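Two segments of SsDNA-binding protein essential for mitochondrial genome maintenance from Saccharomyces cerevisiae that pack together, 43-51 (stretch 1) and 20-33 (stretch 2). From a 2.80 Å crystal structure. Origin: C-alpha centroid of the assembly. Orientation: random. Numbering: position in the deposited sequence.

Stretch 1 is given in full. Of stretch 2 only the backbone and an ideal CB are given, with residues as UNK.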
ATOM      1  N   ASN A  43      -8.767   8.052 -14.531  1.00 53.66           N
ATOM      2  CA  ASN A  43      -9.465   6.969 -13.917  1.00 54.55           C
ATOM      3  C   ASN A  43     -10.435   7.549 -12.895  1.00 54.14           C
ATOM      4  O   ASN A  43     -10.002   8.197 -11.943  1.00 54.54           O
ATOM      5  CB  ASN A  43      -8.459   6.033 -13.264  1.00 54.83           C
ATOM      6  CG  ASN A  43      -7.454   5.514 -14.256  1.00 54.55           C
ATOM      7  OD1 ASN A  43      -7.823   4.770 -15.157  1.00 54.14           O
ATOM      8  ND2 ASN A  43      -6.207   5.878 -14.106  1.00 54.48           N
ATOM      9  N   TRP A  44     -11.723   7.251 -13.077  1.00 54.16           N
ATOM     10  CA  TRP A  44     -12.746   7.644 -12.116  1.00 56.65           C
ATOM     11  C   TRP A  44     -13.070   6.456 -11.216  1.00 56.25           C
ATOM     12  O   TRP A  44     -13.283   5.342 -11.721  1.00 58.55           O
ATOM     13  CB  TRP A  44     -13.992   8.067 -12.868  1.00 56.85           C
ATOM     14  CG  TRP A  44     -13.753   9.342 -13.562  1.00 57.26           C
ATOM     15  CD1 TRP A  44     -13.226   9.544 -14.811  1.00 55.69           C
ATOM     16  CD2 TRP A  44     -13.982  10.631 -13.006  1.00 57.75           C
ATOM     17  NE1 TRP A  44     -13.134  10.901 -15.064  1.00 55.06           N
ATOM     18  CE2 TRP A  44     -13.612  11.589 -13.980  1.00 55.06           C
ATOM     19  CE3 TRP A  44     -14.495  11.073 -11.772  1.00 57.78           C
ATOM     20  CZ2 TRP A  44     -13.701  12.931 -13.740  1.00 54.97           C
ATOM     21  CZ3 TRP A  44     -14.635  12.436 -11.557  1.00 57.24           C
ATOM     22  CH2 TRP A  44     -14.244  13.344 -12.521  1.00 56.56           C
ATOM     23  N   TYR A  45     -13.044   6.656  -9.911  1.00 54.95           N
ATOM     24  CA  TYR A  45     -13.255   5.541  -8.966  1.00 56.35           C
ATOM     25  C   TYR A  45     -14.305   5.991  -8.012  1.00 57.72           C
ATOM     26  O   TYR A  45     -14.204   7.120  -7.497  1.00 57.86           O
ATOM     27  CB  TYR A  45     -11.979   5.231  -8.183  1.00 55.26           C
ATOM     28  CG  TYR A  45     -10.867   4.644  -9.009  1.00 53.85           C
ATOM     29  CD1 TYR A  45     -10.978   3.367  -9.526  1.00 54.15           C
ATOM     30  CD2 TYR A  45      -9.673   5.360  -9.265  1.00 53.64           C
ATOM     31  CE1 TYR A  45      -9.931   2.812 -10.315  1.00 56.44           C
ATOM     32  CE2 TYR A  45      -8.649   4.824 -10.061  1.00 53.26           C
ATOM     33  CZ  TYR A  45      -8.783   3.553 -10.592  1.00 54.11           C
ATOM     34  OH  TYR A  45      -7.805   2.934 -11.318  1.00 55.37           O
ATOM     35  N   ASN A  46     -15.344   5.176  -7.845  1.00 59.89           N
ATOM     36  CA  ASN A  46     -16.431   5.521  -6.960  1.00 64.87           C
ATOM     37  C   ASN A  46     -16.227   4.873  -5.625  1.00 65.66           C
ATOM     38  O   ASN A  46     -16.003   3.647  -5.538  1.00 69.10           O
ATOM     39  CB  ASN A  46     -17.722   5.046  -7.535  1.00 70.99           C
ATOM     40  CG  ASN A  46     -17.965   5.637  -8.905  1.00 81.27           C
ATOM     41  OD1 ASN A  46     -18.040   6.876  -9.067  1.00 91.56           O
ATOM     42  ND2 ASN A  46     -18.090   4.781  -9.911  1.00 83.85           N
ATOM     43  N   ILE A  47     -16.202   5.731  -4.621  1.00 62.22           N
ATOM     44  CA  ILE A  47     -15.868   5.375  -3.272  1.00 64.93           C
ATOM     45  C   ILE A  47     -17.149   5.341  -2.459  1.00 69.03           C
ATOM     46  O   ILE A  47     -18.021   6.192  -2.653  1.00 65.96           O
ATOM     47  CB  ILE A  47     -14.994   6.470  -2.623  1.00 64.38           C
ATOM     48  CG1 ILE A  47     -13.769   6.751  -3.472  1.00 62.47           C
ATOM     49  CG2 ILE A  47     -14.602   6.081  -1.205  1.00 65.06           C
ATOM     50  CD1 ILE A  47     -12.972   5.518  -3.860  1.00 62.77           C
ATOM     51  N   THR A  48     -17.241   4.358  -1.557  1.00 67.74           N
ATOM     52  CA  THR A  48     -18.380   4.209  -0.702  1.00 63.96           C
ATOM     53  C   THR A  48     -17.807   4.395   0.661  1.00 60.98           C
ATOM     54  O   THR A  48     -16.767   3.879   0.951  1.00 62.31           O
ATOM     55  CB  THR A  48     -18.974   2.790  -0.851  1.00 66.95           C
ATOM     56  OG1 THR A  48     -19.394   2.574  -2.215  1.00 69.52           O
ATOM     57  CG2 THR A  48     -20.156   2.605   0.038  1.00 67.71           C
ATOM     58  N   VAL A  49     -18.505   5.120   1.501  1.00 60.82           N
ATOM     59  CA  VAL A  49     -18.088   5.342   2.873  1.00 62.08           C
ATOM     60  C   VAL A  49     -19.168   5.018   3.917  1.00 65.68           C
ATOM     61  O   VAL A  49     -20.267   5.615   3.922  1.00 65.49           O
ATOM     62  CB  VAL A  49     -17.697   6.778   3.123  1.00 63.11           C
ATOM     63  CG1 VAL A  49     -16.890   6.845   4.405  1.00 64.02           C
ATOM     64  CG2 VAL A  49     -16.881   7.334   1.950  1.00 64.06           C
ATOM     65  N   PHE A  50     -18.874   4.018   4.754  1.00 66.26           N
ATOM     66  CA  PHE A  50     -19.711   3.720   5.889  1.00 63.73           C
ATOM     67  C   PHE A  50     -19.114   4.301   7.156  1.00 64.32           C
ATOM     68  O   PHE A  50     -19.880   4.762   7.979  1.00 68.91           O
ATOM     69  CB  PHE A  50     -19.934   2.243   6.034  1.00 61.52           C
ATOM     70  CG  PHE A  50     -20.676   1.633   4.907  1.00 61.79           C
ATOM     71  CD1 PHE A  50     -22.016   1.786   4.772  1.00 62.22           C
ATOM     72  CD2 PHE A  50     -20.018   0.887   3.963  1.00 66.07           C
ATOM     73  CE1 PHE A  50     -22.706   1.212   3.704  1.00 62.59           C
ATOM     74  CE2 PHE A  50     -20.699   0.300   2.888  1.00 67.01           C
ATOM     75  CZ  PHE A  50     -22.054   0.460   2.768  1.00 63.97           C
ATOM     76  N   ASN A  51     -17.800   4.258   7.348  1.00 64.82           N
ATOM     77  CA  ASN A  51     -17.194   4.652   8.630  1.00 68.86           C
ATOM     78  C   ASN A  51     -17.609   6.054   8.956  1.00 71.82           C
ATOM     79  O   ASN A  51     -17.236   7.006   8.294  1.00 66.52           O
ATOM     80  CB  ASN A  51     -15.679   4.516   8.597  1.00 71.98           C
ATOM     81  CG  ASN A  51     -14.963   5.136   9.808  1.00 76.15           C
ATOM     82  OD1 ASN A  51     -14.942   6.343  10.016  1.00 79.87           O
ATOM     83  ND2 ASN A  51     -14.362   4.291  10.608  1.00 78.52           N
ATOM     84  N   UNK A  20     -28.802   5.087   1.305  1.00 67.93           N
ATOM     85  CA  UNK A  20     -29.052   3.970   2.221  1.00 69.38           C
ATOM     86  C   UNK A  20     -28.808   2.638   1.560  1.00 71.72           C
ATOM     87  O   UNK A  20     -29.096   2.430   0.385  1.00 74.34           O
ATOM     88  CB  UNK A  20     -30.486   4.022   2.753  1.00 69.38           C
ATOM     89  N   UNK A  21     -28.282   1.720   2.352  1.00 71.92           N
ATOM     90  CA  UNK A  21     -27.625   0.631   1.810  1.00 72.31           C
ATOM     91  C   UNK A  21     -28.344  -0.634   2.005  1.00 74.10           C
ATOM     92  O   UNK A  21     -27.707  -1.543   2.464  1.00 91.47           O
ATOM     93  CB  UNK A  21     -26.212   0.535   2.390  1.00 72.31           C
ATOM     94  N   UNK A  22     -29.616  -0.806   1.736  1.00 72.62           N
ATOM     95  CA  UNK A  22     -30.124  -2.250   1.672  1.00 74.78           C
ATOM     96  C   UNK A  22     -30.060  -3.060   2.960  1.00 73.06           C
ATOM     97  O   UNK A  22     -31.015  -3.725   3.341  1.00 74.96           O
ATOM     98  CB  UNK A  22     -29.319  -3.025   0.627  1.00 74.78           C
ATOM     99  N   UNK A  23     -28.897  -3.040   3.579  1.00 75.64           N
ATOM    100  CA  UNK A  23     -28.654  -3.450   4.968  1.00 79.70           C
ATOM    101  C   UNK A  23     -29.101  -2.375   6.011  1.00 77.35           C
ATOM    102  O   UNK A  23     -29.108  -2.621   7.209  1.00 81.31           O
ATOM    103  CB  UNK A  23     -27.165  -3.753   5.146  1.00 79.70           C
ATOM    104  N   UNK A  24     -29.417  -1.176   5.531  1.00 72.60           N
ATOM    105  CA  UNK A  24     -29.976  -0.072   6.285  1.00 67.22           C
ATOM    106  C   UNK A  24     -28.937   0.729   6.960  1.00 66.87           C
ATOM    107  O   UNK A  24     -29.137   1.295   8.014  1.00 70.01           O
ATOM    108  CB  UNK A  24     -30.981  -0.576   7.323  1.00 67.22           C
ATOM    109  N   UNK A  25     -27.823   0.841   6.285  1.00 67.72           N
ATOM    110  CA  UNK A  25     -26.824   1.797   6.669  1.00 69.39           C
ATOM    111  C   UNK A  25     -26.739   3.044   5.789  1.00 66.46           C
ATOM    112  O   UNK A  25     -26.919   3.007   4.598  1.00 62.22           O
ATOM    113  CB  UNK A  25     -25.463   1.098   6.685  1.00 69.39           C
ATOM    114  N   UNK A  26     -26.451   4.144   6.443  1.00 67.94           N
ATOM    115  CA  UNK A  26     -26.135   5.341   5.755  1.00 70.23           C
ATOM    116  C   UNK A  26     -24.791   5.178   5.223  1.00 70.36           C
ATOM    117  O   UNK A  26     -23.872   4.856   5.985  1.00 68.09           O
ATOM    118  CB  UNK A  26     -26.249   6.582   6.642  1.00 70.23           C
ATOM    119  N   UNK A  27     -24.668   5.516   3.943  1.00 71.57           N
ATOM    120  CA  UNK A  27     -23.372   5.711   3.364  1.00 69.40           C
ATOM    121  C   UNK A  27     -23.274   6.886   2.463  1.00 71.29           C
ATOM    122  O   UNK A  27     -24.274   7.326   1.845  1.00 75.23           O
ATOM    123  CB  UNK A  27     -22.955   4.456   2.595  1.00 69.40           C
ATOM    124  N   UNK A  28     -22.035   7.335   2.347  1.00 69.78           N
ATOM    125  CA  UNK A  28     -21.669   8.446   1.507  1.00 69.73           C
ATOM    126  C   UNK A  28     -21.017   7.944   0.213  1.00 66.42           C
ATOM    127  O   UNK A  28     -20.318   6.940   0.209  1.00 65.15           O
ATOM    128  CB  UNK A  28     -20.730   9.392   2.259  1.00 69.73           C
ATOM    129  N   UNK A  29     -21.338   8.590  -0.904  1.00 66.82           N
ATOM    130  CA  UNK A  29     -20.775   8.254  -2.253  1.00 69.56           C
ATOM    131  C   UNK A  29     -20.061   9.471  -2.798  1.00 64.58           C
ATOM    132  O   UNK A  29     -20.519  10.585  -2.603  1.00 64.61           O
ATOM    133  CB  UNK A  29     -21.865   7.804  -3.228  1.00 69.56           C
ATOM    134  N   UNK A  30     -18.901   9.253  -3.386  1.00 61.90           N
ATOM    135  CA  UNK A  30     -18.202  10.279  -4.121  1.00 60.92           C
ATOM    136  C   UNK A  30     -17.229   9.593  -5.059  1.00 61.52           C
ATOM    137  O   UNK A  30     -16.940   8.391  -4.922  1.00 66.86           O
ATOM    138  CB  UNK A  30     -17.486  11.254  -3.183  1.00 60.92           C
ATOM    139  N   UNK A  31     -16.763  10.346  -6.037  1.00 60.39           N
ATOM    140  CA  UNK A  31     -15.821   9.827  -7.012  1.00 60.41           C
ATOM    141  C   UNK A  31     -14.491  10.619  -6.967  1.00 58.78           C
ATOM    142  O   UNK A  31     -14.495  11.797  -6.608  1.00 57.08           O
ATOM    143  CB  UNK A  31     -16.435   9.884  -8.412  1.00 60.41           C
ATOM    144  N   UNK A  32     -13.381   9.896  -7.216  1.00 56.31           N
ATOM    145  CA  UNK A  32     -12.056  10.442  -7.269  1.00 54.12           C
ATOM    146  C   UNK A  32     -11.628  10.352  -8.733  1.00 54.45           C
ATOM    147  O   UNK A  32     -11.672   9.275  -9.316  1.00 52.62           O
ATOM    148  CB  UNK A  32     -11.096   9.707  -6.331  1.00 54.12           C
ATOM    149  N   UNK A  33     -11.182  11.462  -9.284  1.00 53.70           N
ATOM    150  CA  UNK A  33     -10.535  11.447 -10.556  1.00 55.31           C
ATOM    151  C   UNK A  33      -9.055  11.332 -10.313  1.00 56.26           C
ATOM    152  O   UNK A  33      -8.489  12.194  -9.642  1.00 60.57           O
ATOM    153  CB  UNK A  33     -10.880  12.689 -11.380  1.00 55.31           C
TER

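Strand 43-49 runs antiparallel to the strand at positions 26-33, and three pairs of backbone hydrogen bonds set the register; because the strand is extended, alternate side chains turn to opposite faces of the sheet. Ahead of the strand, positions 20, 22, 23 and 24 find nothing of stretch 1 near their CB atoms and suit many residues. The left-handed angles at 24 suit glycine or asparagine; 22, with positive phi but negative psi, would sit most easily as glycine. The deposited residues are Thr20, Ala22, Asn23 and Asn24.

Position 21 points toward the ring of Phe50, where a small or apolar group would suit. It is Ser21, whose CB lies 3.8 Å from Phe50 CE1, at the ring edge, while its OG accepts a hydrogen bond from the backbone N of position 25 (3.1 Å). Position 25 also points toward Phe50, with space beyond its CB for polar or apolar groups; in Asn25, CB is 4.0 Å from Phe50 CD1. Position 26 points sideways, leaving a long chain free to lead away. Arg26 does so, its NH1 donating to Thr20 OG1 (3.3 Å).

At 27 the CB is crowded by Val49 O and Phe50 CE1, but Thr48 CG2 lies nearby, so an aromatic or aliphatic side chain that leads outward fits. Tyr27 adopts chi1 p; its CD1 reaches Thr48 CG2 at 3.8 Å, and its ring lies oblique to that of Phe50.

Position 28 shares a face with Val49 and calls for an aliphatic residue. Leu28 meets it CB to CB at 4.0 Å, while Leu28 N donates to Val49 O (2.9 Å). Position 29, on the face of Thr48, has room for a long or polar chain; Lys29 brings CE to 3.3 Å from Thr48 OG1.

Position 30 faces the Ile47 and Val49 side, an apolar surface with space for a large ring. Tyr30, with chi1 p, turns its ring back so that Ile47 CB sits over one face, 3.9 Å from the ring centroid, and Val49 CG2 approaches the edge, 3.8 Å from Tyr30 CE1.

At 31, Asn46 OD1, Tyr45 O and Trp44 CE3 surround the CB, favoring a small residue, polar or not. Ser31 places CB 3.5 Å from Asn46 OD1 and OG at the edge of the Trp44 ring.

Position 32 returns to the Ile47 face, where a branched aliphatic would suit: Ile32 CD1 packs 3.7 Å from Ile47 CG1. At 33 the Trp44 ring covers the CB closely, favoring a small apolar group. Ala33 CB lies over the ring face, 3.7 Å from Trp44 CH2.

Stretch 2 20-33: TSANNNRYLKYSIA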
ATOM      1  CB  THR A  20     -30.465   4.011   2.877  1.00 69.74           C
ATOM      2  OG1 THR A  20     -30.615   5.201   3.678  1.00 65.30           O
ATOM      3  CG2 THR A  20     -30.710   2.767   3.763  1.00 70.26           C
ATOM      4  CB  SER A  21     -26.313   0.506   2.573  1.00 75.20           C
ATOM      5  OG  SER A  21     -26.453  -0.319   3.737  1.00 79.21           O
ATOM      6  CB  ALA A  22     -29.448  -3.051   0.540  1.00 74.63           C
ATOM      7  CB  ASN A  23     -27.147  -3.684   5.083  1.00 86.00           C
ATOM      8  CG  ASN A  23     -26.778  -5.137   5.212  1.00 92.77           C
ATOM      9  OD1 ASN A  23     -27.584  -6.036   4.906  1.00 93.95           O
ATOM     10  ND2 ASN A  23     -25.538  -5.389   5.669  1.00 96.57           N
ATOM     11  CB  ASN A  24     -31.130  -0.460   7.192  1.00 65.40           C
ATOM     12  CG  ASN A  24     -32.145   0.661   7.334  1.00 67.23           C
ATOM     13  OD1 ASN A  24     -32.041   1.714   6.689  1.00 67.04           O
ATOM     14  ND2 ASN A  24     -33.145   0.436   8.165  1.00 68.99           N
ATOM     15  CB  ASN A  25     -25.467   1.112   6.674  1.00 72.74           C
ATOM     16  CG  ASN A  25     -25.299   0.237   7.866  1.00 75.95           C
ATOM     17  OD1 ASN A  25     -25.621  -0.935   7.780  1.00 80.10           O
ATOM     18  ND2 ASN A  25     -24.858   0.787   8.998  1.00 78.79           N
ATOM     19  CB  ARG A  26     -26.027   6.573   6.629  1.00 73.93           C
ATOM     20  CG  ARG A  26     -27.355   7.052   7.057  1.00 78.58           C
ATOM     21  CD  ARG A  26     -28.264   7.233   5.832  1.00 78.50           C
ATOM     22  NE  ARG A  26     -28.294   8.638   5.471  1.00 81.82           N
ATOM     23  CZ  ARG A  26     -29.004   9.122   4.456  1.00 88.89           C
ATOM     24  NH1 ARG A  26     -29.676   8.320   3.617  1.00 91.04           N
ATOM     25  NH2 ARG A  26     -29.015  10.436   4.244  1.00 95.00           N
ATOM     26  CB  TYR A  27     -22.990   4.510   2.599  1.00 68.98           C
ATOM     27  CG  TYR A  27     -23.765   4.244   1.305  1.00 70.94           C
ATOM     28  CD1 TYR A  27     -23.315   4.677   0.045  1.00 70.92           C
ATOM     29  CD2 TYR A  27     -24.914   3.464   1.331  1.00 74.63           C
ATOM     30  CE1 TYR A  27     -24.009   4.359  -1.140  1.00 72.62           C
ATOM     31  CE2 TYR A  27     -25.596   3.113   0.159  1.00 76.16           C
ATOM     32  CZ  TYR A  27     -25.147   3.560  -1.067  1.00 75.19           C
ATOM     33  OH  TYR A  27     -25.895   3.253  -2.171  1.00 75.01           O
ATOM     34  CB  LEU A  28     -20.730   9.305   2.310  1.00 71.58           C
ATOM     35  CG  LEU A  28     -20.584  10.730   1.855  1.00 75.47           C
ATOM     36  CD1 LEU A  28     -21.943  11.435   1.794  1.00 77.34           C
ATOM     37  CD2 LEU A  28     -19.625  11.467   2.784  1.00 79.24           C
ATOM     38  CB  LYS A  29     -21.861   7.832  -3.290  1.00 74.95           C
ATOM     39  CG  LYS A  29     -22.046   6.303  -3.490  1.00 86.57           C
ATOM     40  CD  LYS A  29     -21.197   5.729  -4.652  1.00 93.51           C
ATOM     41  CE  LYS A  29     -21.073   4.219  -4.568  1.00 92.78           C
ATOM     42  NZ  LYS A  29     -22.381   3.513  -4.685  1.00 92.12           N
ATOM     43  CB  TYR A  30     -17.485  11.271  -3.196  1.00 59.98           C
ATOM     44  CG  TYR A  30     -16.241  10.734  -2.488  1.00 60.36           C
ATOM     45  CD1 TYR A  30     -16.319  10.038  -1.286  1.00 58.00           C
ATOM     46  CD2 TYR A  30     -14.985  10.935  -3.024  1.00 59.64           C
ATOM     47  CE1 TYR A  30     -15.191   9.563  -0.652  1.00 56.26           C
ATOM     48  CE2 TYR A  30     -13.863  10.445  -2.371  1.00 58.32           C
ATOM     49  CZ  TYR A  30     -13.977   9.752  -1.186  1.00 54.91           C
ATOM     50  OH  TYR A  30     -12.828   9.206  -0.600  1.00 53.14           O
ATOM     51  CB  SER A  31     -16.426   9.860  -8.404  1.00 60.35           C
ATOM     52  OG  SER A  31     -16.918  11.160  -8.666  1.00 63.53           O
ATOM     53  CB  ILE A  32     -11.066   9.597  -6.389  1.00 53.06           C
ATOM     54  CG1 ILE A  32     -11.479   9.662  -4.929  1.00 52.51           C
ATOM     55  CG2 ILE A  32      -9.618  10.105  -6.500  1.00 51.82           C
ATOM     56  CD1 ILE A  32     -10.669   8.778  -4.027  1.00 54.29           C
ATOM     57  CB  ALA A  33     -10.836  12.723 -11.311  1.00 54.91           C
TER
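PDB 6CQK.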